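NudC domain-containing protein 2 (Mus musculus, PDB 2RH0) probably regulates the LIS1/dynein pathway by stabilising LIS1 together with the Hsp90 chaperone. Local coordinates at residues Y19-L22 and E23-F26; G34-A37 and Q38-Q41; V111-Q114 and M115-L119; L121-F124 and Q125-P129. One frame throughout, in Å; residues are numbered along the deposited sequence.

Overall arrangement
The four contacts follow one another along the chain. Interactions 1 and 2 belong to the CS domain, a beta fold. Interaction 1 joins strands 16-20 and 24-30 as a hairpin; interaction 2 forms the turn that starts strand 40-44. Their centres lie about 25 Å apart. Interactions 3 and 4 are successive pieces of helix 109-127, with centres about 15 Å apart. Interaction 2 and the two helical contacts lie on opposite sides of the chain's centre, about 38 and 42 Å apart between centres. All four touch the second subunit. Helix and hairpin meet across the dimer: Met-115 packs on Gln-20 and Arg-123 on Leu-22 of the other subunit, and Glu-122 in one conformer bonds to its Leu-22 N.

Interaction 1. Residues Y19-L22 and E23-F26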
loop_
_atom_site.group_PDB
_atom_site.type_symbol
_atom_site.label_atom_id
_atom_site.label_comp_id
_atom_site.label_asym_id
_atom_site.label_seq_id
_atom_site.Cartn_x
_atom_site.Cartn_y
_atom_site.Cartn_z
ATOM N N TYR A 19 -3.111 2.010 7.788
ATOM C CA TYR A 19 -3.320 3.274 7.122
ATOM C C TYR A 19 -4.685 3.813 7.504
ATOM O O TYR A 19 -5.405 3.173 8.237
ATOM C CB TYR A 19 -3.182 3.112 5.626
ATOM C CG TYR A 19 -3.985 2.008 4.996
ATOM C CD1 TYR A 19 -3.452 0.735 4.856
ATOM C CD2 TYR A 19 -5.248 2.252 4.465
ATOM C CE1 TYR A 19 -4.175 -0.310 4.228
ATOM C CE2 TYR A 19 -5.989 1.211 3.820
ATOM C CZ TYR A 19 -5.439 -0.051 3.721
ATOM O OH TYR A 19 -6.158 -1.041 3.136
ATOM N N GLN A 20 -5.047 4.986 7.010
ATOM C CA GLN A 20 -6.294 5.601 7.426
ATOM C C GLN A 20 -6.861 6.505 6.365
ATOM O O GLN A 20 -6.177 6.815 5.364
ATOM C CB GLN A 20 -6.031 6.433 8.679
ATOM C CG GLN A 20 -5.071 7.569 8.425
ATOM C CD GLN A 20 -4.640 8.252 9.647
ATOM O OE1 GLN A 20 -5.472 8.709 10.451
ATOM N NE2 GLN A 20 -3.310 8.328 9.831
ATOM N N THR A 21 -8.096 6.930 6.622
ATOM C CA THR A 21 -8.848 7.854 5.821
ATOM C C THR A 21 -9.494 8.772 6.822
ATOM O O THR A 21 -9.254 8.652 8.011
ATOM C CB THR A 21 -9.943 7.146 4.985
ATOM O OG1 THR A 21 -10.830 6.385 5.839
ATOM C CG2 THR A 21 -9.298 6.233 3.904
ATOM N N LEU A 22 -10.295 9.714 6.356
ATOM C CA LEU A 22 -10.940 10.620 7.276
ATOM C C LEU A 22 -11.797 9.890 8.243
ATOM O O LEU A 22 -11.880 10.284 9.393
ATOM C CB LEU A 22 -11.840 11.620 6.541
ATOM C CG LEU A 22 -11.222 12.866 5.925
ATOM C CD1 LEU A 22 -12.337 13.622 5.184
ATOM C CD2 LEU A 22 -10.551 13.706 7.013
ATOM N N GLU A 23 -12.465 8.837 7.779
ATOM C CA GLU A 23 -13.412 8.123 8.609
ATOM C C GLU A 23 -12.979 6.792 9.240
ATOM O O GLU A 23 -13.540 6.372 10.256
ATOM C CB GLU A 23 -14.639 7.871 7.752
ATOM C CG GLU A 23 -15.296 9.139 7.292
ATOM C CD GLU A 23 -16.668 8.858 6.769
ATOM O OE1 GLU A 23 -16.737 8.297 5.641
ATOM O OE2 GLU A 23 -17.662 9.180 7.489
ATOM N N GLU A 24 -12.004 6.110 8.642
ATOM C CA GLU A 24 -11.657 4.775 9.085
ATOM C C GLU A 24 -10.171 4.565 9.274
ATOM O O GLU A 24 -9.317 5.346 8.778
ATOM C CB GLU A 24 -12.196 3.751 8.095
ATOM C CG GLU A 24 -13.737 3.727 7.986
ATOM C CD GLU A 24 -14.249 2.880 6.858
ATOM O OE1 GLU A 24 -13.698 2.946 5.730
ATOM O OE2 GLU A 24 -15.239 2.161 7.063
ATOM N N VAL A 25 -9.884 3.518 10.040
ATOM C CA VAL A 25 -8.531 3.001 10.218
ATOM C C VAL A 25 -8.469 1.586 9.671
ATOM O O VAL A 25 -9.398 0.795 9.873
ATOM C CB VAL A 25 -8.093 3.078 11.688
ATOM C CG1 VAL A 25 -6.677 2.502 11.851
ATOM C CG2 VAL A 25 -8.220 4.546 12.193
ATOM N N PHE A 26 -7.389 1.266 8.951
ATOM C CA PHE A 26 -7.238 -0.026 8.273
ATOM C C PHE A 26 -6.024 -0.709 8.824
ATOM O O PHE A 26 -4.995 -0.075 8.999
ATOM C CB PHE A 26 -7.097 0.180 6.745
ATOM C CG PHE A 26 -8.305 0.863 6.120
ATOM C CD1 PHE A 26 -8.451 2.221 6.187
ATOM C CD2 PHE A 26 -9.292 0.125 5.473
ATOM C CE1 PHE A 26 -9.557 2.852 5.668
ATOM C CE2 PHE A 26 -10.403 0.766 4.931
ATOM C CZ PHE A 26 -10.526 2.128 5.040
HETATM O O HOH W 1 -12.875 5.318 4.509
#
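Tyr-19 and Phe-26 face each other as an antiparallel hydrogen-bonded pair. Tyr-19 N gives to Phe-26 O at 3.1 Å, and Phe-26 N gives back to Tyr-19 O at 2.8 Å. The next pair, Gln-20 and Val-25, is non-hydrogen-bonded. At the turn Thr-21 satisfies both backbone polar groups of Glu-24: Thr-21 N donates to Glu-24 O at 2.9 Å, while Thr-21 OG1 accepts from Glu-24 N at 3.1 Å. OG1 can do this because it sits between its own backbone N and carbonyl carbon (chi1 56°). A water 2.7 Å from Thr-21 OG1 donates to Glu-24 OE1, so it ties the two side chains together. The rings of Tyr-19 and Phe-26 are nearly parallel, with planes 9° apart, but slid so far that they barely overlap. Instead Phe-26 CB lies over the Tyr-19 face in a CH-pi contact, 3.5 Å from the ring centroid. Thr-21 OG1 comes to the edge of the Phe-26 ring. Outer partners satisfy other polar groups. Tyr-19 OH bonds to Glu-28 and to Arg-83 of the second subunit. Lys-88 NZ of that subunit bonds to Gln-20 OE1 and Thr-21 O, its Trp-97 carbonyl takes Gln-20 NE2, and its Glu-122 OE1 takes Leu-22 N. Residues Glu-24 to Phe-26 also pair antiparallel with a strand of the second subunit, so the sheet runs on across the dimer. The whole is a tight beta hairpin, with Leu-22 and Glu-23 at its turn, in the p23-like CS fold.

Interaction 2. Residues G34-A37 and Q38-Q41; sequences GTRA and QDIQ
A 3-10 turn leads from the loop after strand 24-30 into strand 40-44, and Arg-36 and Asp-39 lock it from both backbone and side chain. Asp-39 N bonds to Arg-36 O at 2.7 Å. Ile-40 N follows with Ala-37 O at 3.2 Å. The Asp-39 carboxylate turns back over the start of the turn. Its OD2 takes two bonds from the same face of the carboxylate: from Arg-36 N at 3.0 Å and from Arg-36 NE at 3.0 Å. The NE bond is almost straight (174°). Arg-36 NH2 completes a side-on salt bridge by meeting the syn lone pair of Asp-39 OD1 at 3.0 Å. A bend at chi3 (-63°) folds the arginine back for this grip. Gln-38 then lays its amide flat on one guanidinium face, with planes 3° apart and CD 3.7 Å from Arg-36 CZ. A water donates to both Ala-37 O and Ile-40 O. On the buried side, Thr-35 CG2 meets Ile-40 CD1, the two side chains crossing near a right angle. Both residues pack on Val-53 of strand 48-53 and on strand 73-77, through Leu-76 and Trp-74 respectively.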
loop_
_atom_site.group_PDB
_atom_site.type_symbol
_atom_site.label_atom_id
_atom_site.label_comp_id
_atom_site.label_asym_id
_atom_site.label_seq_id
_atom_site.Cartn_x
_atom_site.Cartn_y
_atom_site.Cartn_z
ATOM N N GLY A 34 -2.184 -21.135 5.280
ATOM C CA GLY A 34 -3.185 -22.130 5.667
ATOM C C GLY A 34 -4.177 -21.656 6.732
ATOM O O GLY A 34 -4.955 -22.449 7.250
ATOM N N THR A 35 -4.144 -20.367 7.069
ATOM C CA THR A 35 -5.037 -19.834 8.085
ATOM C C THR A 35 -6.460 -19.884 7.611
ATOM O O THR A 35 -6.744 -19.570 6.443
ATOM C CB THR A 35 -4.659 -18.389 8.413
ATOM O OG1 THR A 35 -3.278 -18.376 8.783
ATOM C CG2 THR A 35 -5.553 -17.807 9.583
ATOM N N ARG A 36 -7.370 -20.246 8.524
ATOM C CA ARG A 36 -8.789 -20.365 8.224
ATOM C C ARG A 36 -9.519 -19.464 9.176
ATOM O O ARG A 36 -9.027 -19.190 10.276
ATOM C CB ARG A 36 -9.251 -21.793 8.480
ATOM C CG ARG A 36 -8.441 -22.877 7.769
ATOM C CD ARG A 36 -8.629 -24.281 8.416
ATOM N NE ARG A 36 -8.133 -24.320 9.800
ATOM C CZ ARG A 36 -8.154 -25.397 10.590
ATOM N NH1 ARG A 36 -8.624 -26.556 10.145
ATOM N NH2 ARG A 36 -7.695 -25.319 11.843
ATOM N N ALA A 37 -10.706 -19.017 8.790
ATOM C CA ALA A 37 -11.511 -18.131 9.660
ATOM C C ALA A 37 -11.700 -18.688 11.063
ATOM O O ALA A 37 -11.752 -17.932 12.084
ATOM C CB ALA A 37 -12.864 -17.816 9.009
ATOM N N GLN A 38 -11.836 -20.008 11.137
ATOM C CA GLN A 38 -11.981 -20.658 12.431
ATOM C C GLN A 38 -10.780 -20.482 13.337
ATOM O O GLN A 38 -10.910 -20.652 14.543
ATOM C CB GLN A 38 -12.296 -22.146 12.282
ATOM C CG GLN A 38 -11.174 -23.033 11.754
ATOM C CD GLN A 38 -11.641 -24.461 11.603
ATOM O OE1 GLN A 38 -12.127 -24.856 10.546
ATOM N NE2 GLN A 38 -11.578 -25.216 12.694
ATOM N N ASP A 39 -9.614 -20.146 12.772
ATOM C CA ASP A 39 -8.382 -19.959 13.552
ATOM C C ASP A 39 -8.178 -18.556 14.170
ATOM O O ASP A 39 -7.205 -18.324 14.862
ATOM C CB ASP A 39 -7.181 -20.242 12.636
ATOM C CG ASP A 39 -7.136 -21.668 12.140
ATOM O OD1 ASP A 39 -7.453 -22.573 12.964
ATOM O OD2 ASP A 39 -6.769 -21.866 10.942
ATOM N N ILE A 40 -9.116 -17.648 13.936
ATOM C CA ILE A 40 -9.007 -16.256 14.293
ATOM C C ILE A 40 -9.811 -15.940 15.551
ATOM O O ILE A 40 -10.979 -16.302 15.624
ATOM C CB ILE A 40 -9.623 -15.348 13.150
ATOM C CG1 ILE A 40 -8.965 -15.578 11.767
ATOM C CG2 ILE A 40 -9.577 -13.852 13.476
ATOM C CD1 ILE A 40 -7.525 -15.516 11.752
ATOM N N GLN A 41 -9.176 -15.285 16.522
ATOM C CA GLN A 41 -9.930 -14.656 17.608
ATOM C C GLN A 41 -9.579 -13.173 17.556
ATOM O O GLN A 41 -8.422 -12.768 17.597
ATOM C CB GLN A 41 -9.668 -15.260 18.984
ATOM C CG GLN A 41 -10.782 -14.913 20.024
ATOM C CD GLN A 41 -12.148 -15.549 19.687
ATOM O OE1 GLN A 41 -13.125 -14.847 19.401
ATOM N NE2 GLN A 41 -12.199 -16.872 19.683
HETATM O O HOH W 2 -12.951 -17.476 14.305
#

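Interaction 3. Residues V111-Q114 and M115-L119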
loop_
_atom_site.group_PDB
_atom_site.type_symbol
_atom_site.label_atom_id
_atom_site.label_comp_id
_atom_site.label_asym_id
_atom_site.label_seq_id
_atom_site.Cartn_x
_atom_site.Cartn_y
_atom_site.Cartn_z
ATOM N N VAL A 111 -2.036 11.965 -6.810
ATOM C CA VAL A 111 -1.217 10.796 -6.555
ATOM C C VAL A 111 0.170 10.997 -7.197
ATOM O O VAL A 111 1.193 10.599 -6.663
ATOM C CB VAL A 111 -1.907 9.541 -7.081
ATOM C CG1 VAL A 111 -0.987 8.364 -7.087
ATOM C CG2 VAL A 111 -3.202 9.263 -6.260
ATOM N N GLN A 112 0.214 11.665 -8.328
ATOM C CA GLN A 112 1.505 11.954 -8.989
ATOM C C GLN A 112 2.316 12.860 -8.094
ATOM O O GLN A 112 3.541 12.750 -8.042
ATOM C CB GLN A 112 1.298 12.702 -10.290
ATOM C CG GLN A 112 0.620 11.925 -11.370
ATOM C CD GLN A 112 0.630 12.654 -12.767
ATOM O OE1 GLN A 112 1.446 13.540 -13.046
ATOM N NE2 GLN A 112 -0.281 12.250 -13.617
ATOM N N ASP A 113 1.624 13.791 -7.415
ATOM C CA ASP A 113 2.310 14.753 -6.559
ATOM C C ASP A 113 2.820 14.021 -5.309
ATOM O O ASP A 113 3.933 14.308 -4.860
ATOM C CB ASP A 113 1.447 15.989 -6.191
ATOM C CG ASP A 113 2.233 16.980 -5.338
ATOM O OD1 ASP A 113 3.258 17.451 -5.837
ATOM O OD2 ASP A 113 1.897 17.212 -4.165
ATOM N N GLN A 114 2.008 13.115 -4.743
ATOM C CA GLN A 114 2.441 12.309 -3.603
ATOM C C GLN A 114 3.674 11.498 -3.969
ATOM O O GLN A 114 4.618 11.414 -3.201
ATOM C CB GLN A 114 1.374 11.350 -3.161
ATOM C CG GLN A 114 0.148 11.967 -2.433
ATOM C CD GLN A 114 -0.972 10.968 -2.270
ATOM O OE1 GLN A 114 -1.678 10.694 -3.232
ATOM N NE2 GLN A 114 -1.166 10.417 -1.035
HETATM N N MSE A 115 3.626 10.847 -5.127
HETATM C CA MSE A 115 4.751 10.052 -5.587
HETATM C C MSE A 115 5.990 10.874 -5.738
HETATM O O MSE A 115 7.044 10.464 -5.291
HETATM C CB MSE A 115 4.395 9.338 -6.898
HETATM C CG MSE A 115 3.397 8.211 -6.706
HETATM SE SE MSE A 115 2.932 7.345 -8.386
HETATM C CE MSE A 115 2.100 5.779 -7.711
ATOM N N GLN A 116 5.881 12.052 -6.343
ATOM C CA GLN A 116 7.029 12.931 -6.550
ATOM C C GLN A 116 7.644 13.400 -5.228
ATOM O O GLN A 116 8.861 13.487 -5.091
ATOM C CB GLN A 116 6.614 14.149 -7.394
ATOM C CG GLN A 116 7.776 15.088 -7.668
ATOM C CD GLN A 116 8.852 14.424 -8.522
ATOM O OE1 GLN A 116 8.703 14.319 -9.720
ATOM N NE2 GLN A 116 9.928 13.964 -7.894
ATOM N N ARG A 117 6.778 13.757 -4.275
ATOM C CA ARG A 117 7.228 14.138 -2.975
ATOM C C ARG A 117 8.005 13.052 -2.272
ATOM O O ARG A 117 8.977 13.364 -1.641
ATOM C CB ARG A 117 6.051 14.567 -2.093
ATOM C CG ARG A 117 5.565 15.939 -2.439
ATOM C CD ARG A 117 4.398 16.298 -1.526
ATOM N NE ARG A 117 4.096 17.687 -1.690
ATOM C CZ ARG A 117 4.677 18.670 -1.000
ATOM N NH1 ARG A 117 5.585 18.411 -0.106
ATOM N NH2 ARG A 117 4.328 19.917 -1.252
ATOM N N LYS A 118 7.615 11.790 -2.394
ATOM C CA LYS A 118 8.336 10.712 -1.719
ATOM C C LYS A 118 9.710 10.487 -2.352
ATOM O O LYS A 118 10.703 10.207 -1.657
ATOM C CB LYS A 118 7.519 9.414 -1.706
ATOM C CG LYS A 118 8.201 8.230 -0.983
ATOM C CD LYS A 118 8.509 8.547 0.488
ATOM C CE LYS A 118 9.075 7.336 1.231
ATOM N NZ LYS A 118 10.291 6.777 0.565
ATOM N N LEU A 119 9.767 10.601 -3.662
ATOM C CA LEU A 119 11.028 10.460 -4.382
ATOM C C LEU A 119 12.002 11.625 -4.072
ATOM O O LEU A 119 13.181 11.402 -3.868
ATOM C CB LEU A 119 10.770 10.392 -5.869
ATOM C CG LEU A 119 10.641 8.962 -6.420
ATOM C CD1 LEU A 119 9.751 8.068 -5.585
ATOM C CD2 LEU A 119 10.207 9.039 -7.812
#
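Val-111 O accepts from Met-115 N at 2.9 Å, the shortest polar bond of this part of helix 109-127. It is one of a regular run of i to i+4 alpha-helical bonds. Gln-112 O takes Gln-116 N, Asp-113 O takes Arg-117 N, and Gln-114 O takes Lys-118 N. The same spacing brings Val-111 beside Met-115 and Asp-113 near Arg-117. Val-111 and Met-115, here selenomethionine, lie side by side on the buried face and point the same way. Their closest atoms are CG1 of Val-111 and CE of Met-115, 4.1 Å apart. Met-115 also packs on Gln-20 of the second subunit. The glutamines tie the helix to other parts of its own chain: Gln-112 NE2 bonds to Ala-107 O, Gln-114 NE2 to Gly-7 O and Gln-116 NE2 to Ala-93 O. On another side of the helix a salt bridge joins Asp-113 and Arg-117, though its hydrogen bond is weak. The aspartate swings CG away from its backbone N (chi1 -178°), and the arginine stays extended from CG to NE. The carboxylate and guanidinium planes stand almost at right angles, 84° apart. Asp-113 OD2 meets the guanidinium edge, in its plane, 3.3 Å from Arg-117 NE.

Interaction 4. Residues L121-F124 and Q125-P129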
loop_
_atom_site.group_PDB
_atom_site.type_symbol
_atom_site.label_atom_id
_atom_site.label_comp_id
_atom_site.label_asym_id
_atom_site.label_seq_id
_atom_site.Cartn_x
_atom_site.Cartn_y
_atom_site.Cartn_z
ATOM N N LEU A 121 11.997 13.330 -1.334
ATOM C CA LEU A 121 12.410 13.045 0.028
ATOM C C LEU A 121 13.424 11.931 0.123
ATOM O O LEU A 121 14.381 12.049 0.867
ATOM C CB LEU A 121 11.213 12.649 0.861
ATOM C CG LEU A 121 11.525 12.108 2.258
ATOM C CD1 LEU A 121 12.190 13.224 3.121
ATOM C CD2 LEU A 121 10.242 11.592 2.859
ATOM N N GLU A 122 13.194 10.823 -0.590
ATOM C CA GLU A 122 14.156 9.722 -0.639
ATOM C C GLU A 122 15.512 10.264 -1.085
ATOM O O GLU A 122 16.550 9.907 -0.565
ATOM C CB GLU A 122 13.696 8.653 -1.644
ATOM C CG GLU A 122 14.444 7.325 -1.570
ATOM C CD GLU A 122 14.126 6.376 -2.746
ATOM O OE1 GLU A 122 13.057 6.520 -3.373
ATOM O OE2 GLU A 122 14.935 5.464 -3.029
ATOM N N ARG A 123 15.485 11.124 -2.075
ATOM C CA ARG A 123 16.691 11.705 -2.660
ATOM C C ARG A 123 17.359 12.653 -1.660
ATOM O O ARG A 123 18.569 12.667 -1.531
ATOM C CB ARG A 123 16.300 12.482 -3.906
ATOM C CG ARG A 123 17.470 13.016 -4.704
ATOM C CD ARG A 123 18.191 11.833 -5.356
ATOM N NE ARG A 123 19.644 11.853 -5.167
ATOM C CZ ARG A 123 20.491 11.060 -5.815
ATOM N NH1 ARG A 123 20.037 10.193 -6.718
ATOM N NH2 ARG A 123 21.795 11.153 -5.573
ATOM N N PHE A 124 16.550 13.439 -0.966
ATOM C CA PHE A 124 17.046 14.371 0.026
ATOM C C PHE A 124 17.768 13.569 1.127
ATOM O O PHE A 124 18.879 13.893 1.508
ATOM C CB PHE A 124 15.873 15.207 0.598
ATOM C CG PHE A 124 16.318 16.391 1.404
ATOM C CD1 PHE A 124 16.891 17.485 0.777
ATOM C CD2 PHE A 124 16.207 16.397 2.775
ATOM C CE1 PHE A 124 17.340 18.577 1.514
ATOM C CE2 PHE A 124 16.639 17.477 3.507
ATOM C CZ PHE A 124 17.208 18.574 2.878
ATOM N N GLN A 125 17.145 12.501 1.605
ATOM C CA GLN A 125 17.740 11.648 2.611
ATOM C C GLN A 125 19.038 11.046 2.128
ATOM O O GLN A 125 20.005 11.022 2.866
ATOM C CB GLN A 125 16.739 10.552 3.046
ATOM C CG GLN A 125 15.575 11.163 3.872
ATOM C CD GLN A 125 14.371 10.241 4.095
ATOM O OE1 GLN A 125 14.113 9.318 3.325
ATOM N NE2 GLN A 125 13.599 10.542 5.129
ATOM N N LYS A 126 19.071 10.554 0.907
ATOM C CA LYS A 126 20.299 9.981 0.332
ATOM C C LYS A 126 21.445 11.028 0.173
ATOM O O LYS A 126 22.632 10.706 0.319
ATOM C CB LYS A 126 19.972 9.374 -1.018
ATOM C CG LYS A 126 21.027 8.512 -1.596
ATOM C CD LYS A 126 20.842 8.347 -3.096
ATOM C CE LYS A 126 21.983 7.528 -3.685
ATOM N NZ LYS A 126 21.951 7.460 -5.177
ATOM N N GLU A 127 21.100 12.277 -0.130
ATOM C CA GLU A 127 22.126 13.317 -0.333
ATOM C C GLU A 127 22.586 13.970 0.973
ATOM O O GLU A 127 23.582 14.691 0.998
ATOM C CB GLU A 127 21.629 14.356 -1.359
ATOM C CG GLU A 127 21.569 13.717 -2.755
ATOM C CD GLU A 127 21.041 14.612 -3.890
ATOM O OE1 GLU A 127 20.382 15.641 -3.599
ATOM O OE2 GLU A 127 21.278 14.239 -5.088
ATOM N N ASN A 128 21.853 13.706 2.056
ATOM C CA ASN A 128 22.157 14.248 3.360
ATOM C C ASN A 128 22.105 13.128 4.409
ATOM O O ASN A 128 21.296 13.203 5.335
ATOM C CB ASN A 128 21.148 15.324 3.691
ATOM C CG ASN A 128 21.117 16.384 2.644
ATOM O OD1 ASN A 128 20.331 16.299 1.697
ATOM N ND2 ASN A 128 21.993 17.369 2.760
ATOM N N PRO A 129 22.955 12.092 4.253
ATOM C CA PRO A 129 22.876 10.926 5.154
ATOM C C PRO A 129 23.061 11.232 6.669
ATOM O O PRO A 129 22.546 10.512 7.525
ATOM C CB PRO A 129 23.955 10.003 4.605
ATOM C CG PRO A 129 24.867 10.890 3.790
ATOM C CD PRO A 129 24.042 11.966 3.268
#
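Leu-121 and Gln-125 form the close-packed side of this last part of helix 109-127. Leu-121 CD1 rests 3.6 Å from Gln-125 NE2, and the two side chains cross at a slant. Both also pack on Trp-110 of the second subunit. The next residue, Glu-122, in one of its two conformers accepts through OE1 from Leu-22 N of that subunit. The backbone is regular here. Gln-125 N reaches Leu-121 O at 2.9 Å, and Lys-126 N reaches Glu-122 O at 3.0 Å. The more open side carries charges. Arg-123 bends at chi2 (70°) and again at chi3, which brings its NE within 2.9 Å of Glu-127 OE2. This is a salt bridge, but its hydrogen bond is weak, with an N-H...O angle of only 123°, and the guanidinium and carboxylate planes are 64° apart. Lys-126 lays its CD over the centre of one guanidinium face. Its NZ then ends 3.7 Å from both Arg-123 NH1 and NH2. Bringing these like charges together probably costs some energy; Glu-127 may offset part of it. Lys-126 and Glu-127 are both solvent-exposed. Glu-127 N still makes the i to i+4 bond to Arg-123 O. The weakening is at Phe-124 O, which receives weak backbone bonds from Glu-127 N at 3.2 Å and from Asn-128 N at 3.0 Å. The exposed Phe-124 ring touches Phe-133 further along the chain. Asn-128 is the first residue to leave helical angles and Pro-129 follows it, an arrangement typical of the C-terminal end of an alpha helix.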